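Local structure of peptidoglycan-binding domain 1 (Burkholderia, 5NM7) at residues R70-A78 with K204-E212; Y117-L126 with P141-G149. The protein probably degrades bacterial peptidoglycan as a modular phage endolysin, joining a putative peptidoglycan-binding domain to a lysozyme-like N-acetylmuramidase catalytic domain. All coordinates share one frame; numbering follows the deposited sequence.

Contact 1. Residues R70-A78 with K204-E212. With GLY (glycine), chain E.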
# COMPACT_ATOMS: atom_id res chain seq x y z
N ARG A 70 -10.67 9.52 12.48
CA ARG A 70 -9.81 9.33 11.33
C ARG A 70 -8.39 9.39 11.86
O ARG A 70 -8.04 10.31 12.57
CB ARG A 70 -10.02 10.44 10.29
CG ARG A 70 -9.59 10.08 8.87
CD ARG A 70 -8.74 11.13 8.21
NE ARG A 70 -9.34 12.47 8.21
CZ ARG A 70 -8.71 13.58 7.84
NH1 ARG A 70 -7.43 13.56 7.44
NH2 ARG A 70 -9.36 14.74 7.87
N ASP A 71 -7.57 8.42 11.51
CA ASP A 71 -6.17 8.42 11.96
C ASP A 71 -5.41 9.36 11.02
O ASP A 71 -5.49 9.20 9.79
CB ASP A 71 -5.66 7.00 11.88
CG ASP A 71 -4.26 6.81 12.41
OD1 ASP A 71 -3.45 7.76 12.44
OD2 ASP A 71 -3.98 5.64 12.74
N PRO A 72 -4.68 10.36 11.57
CA PRO A 72 -3.96 11.27 10.69
C PRO A 72 -2.78 10.60 9.94
O PRO A 72 -2.28 11.17 8.98
CB PRO A 72 -3.43 12.35 11.65
CG PRO A 72 -3.31 11.65 12.96
CD PRO A 72 -4.51 10.75 12.99
N ARG A 73 -2.36 9.42 10.37
CA ARG A 73 -1.31 8.63 9.64
C ARG A 73 -1.84 8.03 8.34
O ARG A 73 -1.05 7.52 7.52
CB ARG A 73 -0.79 7.49 10.50
CG ARG A 73 0.05 7.94 11.68
CD ARG A 73 0.42 6.77 12.59
NE ARG A 73 -0.69 6.44 13.48
CZ ARG A 73 -1.08 5.21 13.85
NH1 ARG A 73 -0.51 4.10 13.38
NH2 ARG A 73 -2.11 5.09 14.70
N HIS A 74 -3.16 7.97 8.19
CA HIS A 74 -3.73 7.28 7.01
C HIS A 74 -3.75 8.15 5.78
O HIS A 74 -3.94 9.36 5.83
CB HIS A 74 -5.14 6.76 7.32
CG HIS A 74 -5.12 5.66 8.32
ND1 HIS A 74 -6.25 5.17 8.93
CD2 HIS A 74 -4.08 4.93 8.82
CE1 HIS A 74 -5.92 4.19 9.75
NE2 HIS A 74 -4.61 4.02 9.70
N LEU A 75 -3.57 7.48 4.64
CA LEU A 75 -3.61 8.14 3.37
C LEU A 75 -4.98 8.74 3.10
O LEU A 75 -6.00 8.17 3.48
CB LEU A 75 -3.28 7.12 2.26
CG LEU A 75 -2.64 7.62 0.99
CD1 LEU A 75 -1.25 8.18 1.29
CD2 LEU A 75 -2.58 6.52 -0.05
N THR A 76 -4.99 9.90 2.45
CA THR A 76 -6.22 10.57 2.00
C THR A 76 -6.32 10.66 0.47
O THR A 76 -5.33 10.49 -0.22
CB THR A 76 -6.28 11.99 2.57
OG1 THR A 76 -5.32 12.83 1.89
CG2 THR A 76 -5.98 12.02 4.09
N ASP A 77 -7.51 10.98 -0.05
CA ASP A 77 -7.70 11.28 -1.48
C ASP A 77 -6.71 12.32 -1.98
O ASP A 77 -6.16 12.19 -3.08
CB ASP A 77 -9.09 11.84 -1.79
CG ASP A 77 -10.08 10.79 -2.11
OD1 ASP A 77 -9.70 9.61 -2.32
OD2 ASP A 77 -11.29 11.16 -2.15
N ALA A 78 -6.51 13.36 -1.16
CA ALA A 78 -5.63 14.46 -1.53
C ALA A 78 -4.20 13.99 -1.71
O ALA A 78 -3.49 14.51 -2.58
CB ALA A 78 -5.68 15.59 -0.53
N LYS A 204 7.99 5.76 9.16
CA LYS A 204 7.29 5.71 10.46
C LYS A 204 6.27 6.82 10.70
O LYS A 204 5.44 6.69 11.60
CB LYS A 204 8.35 5.71 11.56
CG LYS A 204 9.20 4.48 11.64
CD LYS A 204 10.31 4.64 12.68
CE LYS A 204 10.97 3.30 12.93
NZ LYS A 204 12.15 3.48 13.80
N VAL A 205 6.32 7.90 9.92
CA VAL A 205 5.50 9.08 10.14
C VAL A 205 4.08 8.87 9.64
O VAL A 205 3.11 9.09 10.37
CB VAL A 205 6.11 10.32 9.46
CG1 VAL A 205 5.15 11.51 9.47
CG2 VAL A 205 7.42 10.69 10.16
N SER A 206 3.92 8.45 8.39
CA SER A 206 2.57 8.40 7.83
C SER A 206 2.53 7.60 6.54
O SER A 206 3.58 7.34 5.92
CB SER A 206 2.07 9.79 7.50
OG SER A 206 2.84 10.37 6.44
N GLU A 207 1.31 7.22 6.17
CA GLU A 207 1.13 6.53 4.88
C GLU A 207 1.46 7.47 3.72
O GLU A 207 1.92 7.01 2.67
CB GLU A 207 -0.28 6.02 4.74
CG GLU A 207 -0.52 4.82 5.63
CD GLU A 207 -1.90 4.22 5.47
OE1 GLU A 207 -2.71 4.79 4.71
OE2 GLU A 207 -2.15 3.17 6.12
N ALA A 208 1.21 8.76 3.90
CA ALA A 208 1.62 9.74 2.89
C ALA A 208 3.12 9.67 2.57
O ALA A 208 3.51 9.73 1.42
CB ALA A 208 1.21 11.14 3.32
N GLU A 209 3.96 9.53 3.61
CA GLU A 209 5.38 9.37 3.39
C GLU A 209 5.70 8.05 2.70
O GLU A 209 6.60 7.98 1.87
CB GLU A 209 6.18 9.48 4.70
CG GLU A 209 6.18 10.89 5.27
CD GLU A 209 6.98 11.88 4.40
OE1 GLU A 209 7.92 11.45 3.72
OE2 GLU A 209 6.69 13.10 4.40
N GLN A 210 4.95 7.02 3.02
CA GLN A 210 5.13 5.71 2.41
C GLN A 210 4.76 5.75 0.93
O GLN A 210 5.45 5.15 0.11
CB GLN A 210 4.29 4.70 3.15
CG GLN A 210 4.77 4.53 4.57
CD GLN A 210 3.87 3.60 5.36
OE1 GLN A 210 2.93 3.02 4.83
NE2 GLN A 210 4.19 3.43 6.63
N LEU A 211 3.69 6.46 0.61
CA LEU A 211 3.31 6.71 -0.80
C LEU A 211 4.38 7.56 -1.51
O LEU A 211 4.66 7.32 -2.68
CB LEU A 211 1.99 7.43 -0.92
CG LEU A 211 1.48 7.86 -2.32
CD1 LEU A 211 1.30 6.67 -3.24
CD2 LEU A 211 0.19 8.62 -2.17
N GLU A 212 4.95 8.54 -0.81
CA GLU A 212 6.02 9.39 -1.40
C GLU A 212 7.19 8.52 -1.81
O GLU A 212 7.77 8.75 -2.87
CB GLU A 212 6.44 10.50 -0.42
CG GLU A 212 7.66 11.35 -0.83
CD GLU A 212 7.50 12.11 -2.11
OE1 GLU A 212 6.38 12.30 -2.66
OE2 GLU A 212 8.55 12.54 -2.67
N GLY E . 3.64 12.46 -3.22
CA GLY E . 2.80 11.44 -2.50
C GLY E . 2.46 11.88 -1.10
O GLY E . 2.85 12.99 -0.75
OXT GLY E . 1.78 11.19 -0.30
O HOH W 1 -0.79 10.04 5.64
O HOH W 2 -5.96 5.33 3.80
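Leu75 lies against the first turn of helix 207-219, its CD1 3.6 Å from Ala208 N and 3.8 Å from Leu211 CD2, and the two leucines cross at about a right angle. CG stands anti to the backbone N (chi1 -152°), which swings both methyls in among apolar neighbours, including Leu80 of helix 77-87; a branched aliphatic residue suits this buried place. Glu207 supplies the polar half. Its extended chain passes beside Arg73 O, and Glu207 OE1 accepts from Leu75 N at 2.8 Å, the donor lying above the carboxylate plane. Lys60 makes a salt bridge to the same oxygen, while Gly106 N holds OE2, so the buried carboxylate is satisfied. Segment 70-78, running between helices 59-67 and 77-87, is fastened here to a helix start in the N-acetylmuramidase region: Ser206 is the N-cap, its OG accepting from Glu209 N, and Arg73 O takes Glu207 N at 2.7 Å in an almost straight bond. Arg73 lays CG 3.5 Å from Val205 O, then bends at chi3 (-80°), bringing NH2 to Asp71 OD2 in a salt bridge of charges alone; Asp71 OD1 separately accepts from Arg73 N, an Asx turn. One turn beyond Ala208, Glu212 OE1 accepts from N of the bound glycine at 2.8 Å.

Contact 2. Residues Y117-L126 with P141-G149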
# COMPACT_ATOMS: atom_id res chain seq x y z
N TYR A 117 11.48 -8.32 6.21
CA TYR A 117 12.92 -8.40 6.19
C TYR A 117 13.39 -9.50 5.23
O TYR A 117 12.80 -10.58 5.20
CB TYR A 117 13.41 -8.64 7.62
CG TYR A 117 14.88 -8.98 7.68
CD1 TYR A 117 15.29 -10.28 7.77
CD2 TYR A 117 15.85 -7.98 7.60
CE1 TYR A 117 16.62 -10.62 7.78
CE2 TYR A 117 17.19 -8.30 7.61
CZ TYR A 117 17.56 -9.63 7.72
OH TYR A 117 18.89 -9.99 7.72
N GLU A 118 14.40 -9.19 4.40
CA GLU A 118 14.85 -10.03 3.29
C GLU A 118 16.30 -10.45 3.53
O GLU A 118 17.24 -9.69 3.26
CB GLU A 118 14.75 -9.27 1.97
CG GLU A 118 13.35 -8.79 1.59
CD GLU A 118 12.45 -9.90 1.08
OE1 GLU A 118 12.88 -11.05 1.06
OE2 GLU A 118 11.30 -9.59 0.70
N ARG A 119 16.45 -11.66 4.06
CA ARG A 119 17.75 -12.19 4.46
C ARG A 119 18.74 -12.32 3.31
O ARG A 119 19.95 -12.21 3.52
CB ARG A 119 17.60 -13.53 5.14
CG ARG A 119 17.05 -14.63 4.27
CD ARG A 119 16.93 -15.90 5.06
NE ARG A 119 16.48 -16.99 4.23
CZ ARG A 119 16.01 -18.15 4.68
NH1 ARG A 119 15.96 -18.41 6.00
NH2 ARG A 119 15.57 -19.05 3.81
N HIS A 120 18.20 -12.57 2.11
CA HIS A 120 19.07 -12.62 0.90
C HIS A 120 19.57 -11.25 0.47
O HIS A 120 20.68 -11.14 -0.06
CB HIS A 120 18.39 -13.41 -0.21
CG HIS A 120 17.30 -12.68 -0.90
ND1 HIS A 120 16.08 -12.43 -0.31
CD2 HIS A 120 17.23 -12.14 -2.14
CE1 HIS A 120 15.32 -11.75 -1.15
NE2 HIS A 120 15.98 -11.60 -2.28
N ILE A 121 18.81 -10.19 0.73
CA ILE A 121 19.29 -8.85 0.51
C ILE A 121 20.26 -8.44 1.62
O ILE A 121 21.22 -7.70 1.37
CB ILE A 121 18.13 -7.82 0.40
CG1 ILE A 121 17.14 -8.22 -0.71
CG2 ILE A 121 18.65 -6.43 0.15
CD1 ILE A 121 17.77 -8.38 -2.09
N MET A 122 20.01 -8.87 2.86
CA MET A 122 20.98 -8.61 3.94
C MET A 122 22.35 -9.20 3.55
O MET A 122 23.36 -8.50 3.63
CB MET A 122 20.55 -9.23 5.26
CG MET A 122 21.49 -8.89 6.43
SD MET A 122 21.45 -7.17 6.86
CE MET A 122 22.18 -7.22 8.51
N TYR A 123 22.34 -10.45 3.13
CA TYR A 123 23.53 -11.13 2.61
C TYR A 123 24.27 -10.24 1.59
O TYR A 123 25.47 -9.98 1.70
CB TYR A 123 23.13 -12.46 1.97
CG TYR A 123 24.31 -13.23 1.42
CD1 TYR A 123 25.23 -13.85 2.28
CD2 TYR A 123 24.52 -13.33 0.05
CE1 TYR A 123 26.32 -14.56 1.79
CE2 TYR A 123 25.61 -14.04 -0.46
CZ TYR A 123 26.50 -14.65 0.41
OH TYR A 123 27.58 -15.35 -0.08
N ARG A 124 23.50 -9.72 0.65
CA ARG A 124 24.01 -8.87 -0.41
C ARG A 124 24.61 -7.55 0.11
O ARG A 124 25.68 -7.12 -0.34
CB ARG A 124 22.87 -8.58 -1.39
CG ARG A 124 23.25 -8.37 -2.82
CD ARG A 124 21.99 -8.25 -3.69
NE ARG A 124 22.33 -7.32 -4.75
CZ ARG A 124 23.04 -7.62 -5.85
NH1 ARG A 124 23.43 -8.87 -6.11
NH2 ARG A 124 23.32 -6.66 -6.72
N GLN A 125 23.92 -6.90 1.05
CA GLN A 125 24.35 -5.60 1.57
C GLN A 125 25.59 -5.71 2.46
O GLN A 125 26.42 -4.78 2.48
CB GLN A 125 23.21 -4.88 2.32
CG GLN A 125 22.00 -4.57 1.45
CD GLN A 125 22.35 -3.74 0.22
OE1 GLN A 125 22.49 -4.28 -0.88
NE2 GLN A 125 22.52 -2.44 0.40
N LEU A 126 25.70 -6.83 3.17
CA LEU A 126 26.88 -7.12 4.00
C LEU A 126 28.13 -7.35 3.12
O LEU A 126 29.21 -6.83 3.43
CB LEU A 126 26.63 -8.33 4.90
CG LEU A 126 25.61 -8.15 6.02
CD1 LEU A 126 25.15 -9.49 6.59
CD2 LEU A 126 26.18 -7.27 7.11
N PRO A 141 21.82 -18.41 9.98
CA PRO A 141 21.20 -18.82 8.70
C PRO A 141 19.74 -18.36 8.44
O PRO A 141 19.33 -18.19 7.29
CB PRO A 141 21.27 -20.35 8.75
CG PRO A 141 21.38 -20.69 10.19
CD PRO A 141 22.12 -19.57 10.85
N ALA A 142 18.96 -18.17 9.50
CA ALA A 142 17.60 -17.65 9.37
C ALA A 142 17.57 -16.17 8.97
O ALA A 142 16.58 -15.72 8.38
CB ALA A 142 16.84 -17.85 10.67
N LEU A 143 18.63 -15.43 9.34
CA LEU A 143 18.73 -13.98 9.14
C LEU A 143 19.61 -13.53 8.01
O LEU A 143 19.46 -12.42 7.49
CB LEU A 143 19.31 -13.32 10.39
CG LEU A 143 18.44 -13.31 11.62
CD1 LEU A 143 19.24 -12.71 12.77
CD2 LEU A 143 17.17 -12.51 11.38
N VAL A 144 20.62 -14.33 7.70
CA VAL A 144 21.56 -13.97 6.64
C VAL A 144 21.67 -15.23 5.82
O VAL A 144 22.00 -16.28 6.37
CB VAL A 144 22.95 -13.58 7.18
CG1 VAL A 144 23.82 -13.07 6.05
CG2 VAL A 144 22.84 -12.52 8.27
N ASN A 145 21.35 -15.14 4.53
CA ASN A 145 21.26 -16.31 3.68
C ASN A 145 21.15 -15.92 2.21
O ASN A 145 20.38 -15.04 1.88
CB ASN A 145 20.04 -17.13 4.08
CG ASN A 145 20.18 -18.61 3.78
OD1 ASN A 145 20.67 -19.01 2.73
ND2 ASN A 145 19.73 -19.45 4.72
N SER A 146 21.88 -16.59 1.33
CA SER A 146 21.73 -16.36 -0.12
C SER A 146 20.38 -16.87 -0.64
O SER A 146 19.93 -16.46 -1.70
CB SER A 146 22.89 -16.99 -0.91
OG SER A 146 22.83 -18.41 -0.83
N LYS A 147 19.76 -17.79 0.10
CA LYS A 147 18.39 -18.26 -0.15
C LYS A 147 17.36 -17.30 0.46
O LYS A 147 17.45 -16.92 1.62
CB LYS A 147 18.17 -19.65 0.46
CG LYS A 147 18.19 -20.80 -0.51
CD LYS A 147 18.52 -22.08 0.28
CE LYS A 147 17.93 -23.35 -0.35
NZ LYS A 147 16.49 -23.53 0.02
N ARG A 148 16.36 -16.96 -0.34
CA ARG A 148 15.28 -16.10 0.11
C ARG A 148 14.38 -16.84 1.08
O ARG A 148 14.35 -18.08 1.10
CB ARG A 148 14.53 -15.50 -1.10
CG ARG A 148 13.51 -16.32 -1.84
CD ARG A 148 12.92 -15.41 -2.90
NE ARG A 148 13.99 -14.97 -3.79
CZ ARG A 148 14.01 -13.85 -4.52
NH1 ARG A 148 15.08 -13.59 -5.27
NH2 ARG A 148 13.00 -12.98 -4.50
N GLY A 149 13.70 -16.07 1.92
CA GLY A 149 12.69 -16.59 2.81
C GLY A 149 13.01 -16.44 4.29
O GLY A 149 13.78 -15.58 4.65
O HOH W 3 14.08 -13.00 5.09
O HOH W 4 14.53 -13.31 1.97
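The guanidinium of Arg119 lies between Gly149 O, 3.1 Å above one face toward the rim, and Asn145 ND2 over the centre of the opposite face, with Ala142 O in plane at the edge. Arg119 NE donates to Lys147 O at 2.8 Å and Arg119 NH2 to Arg148 O at 3.1 Å, the latter from above the carbonyl plane. CG sits between the backbone N and the carbonyl carbon (chi1 64°), and the straight chain beyond carries the charge into the curve of the loop; arginine suits a place ringed by backbone oxygens. The His120 ring has Arg148 CB over one face in a CH-pi contact and Ile121 CG1 over the other, while water 4 and Glu118 OE1 lie at its edge. Arg148 folds back so that its own guanidinium covers His120 NE2, the planes 33° apart. Leu143 O lies in the plane of the Tyr117 ring, and Tyr117 OH donates to it over a short 2.5 Å. Tyr123 takes Ser146 CB over a face and Val144 CG1 at its edge, and Leu126 CD1 meets Val144 CG1 tip to tip at 3.9 Å. Asn145 shapes the loop itself: ND2 donates to Pro141 O, and OD1 accepts from Lys147 N. The second bond makes an Asx turn, part of an irregular surface loop whose carbonyls gather round Arg119 of helix 119-128 in the N-acetylmuramidase region.

Overall arrangement
Contact 2 is nested within the long loop of chain that contact 1 closes: residues 70-78 come first, then 117-126 and 141-149, and finally 204-212. Their centres are about 30 Å apart and their nearest atoms about 13 Å, without touching. Contact 1, nearer the centre of the chain, ties the residues leading into helix 77-87 to the start of helix 207-219; contact 2 lies far out, where a loop between helices 119-128 and 156-167 folds over the first of these. Tyr117 ends the outer strand 115-117 of the small antiparallel sheet. Thus one contact joins chain near the start of helix 77-87 to a helix of the muramidase region, whereas the other fixes a peripheral loop within that region.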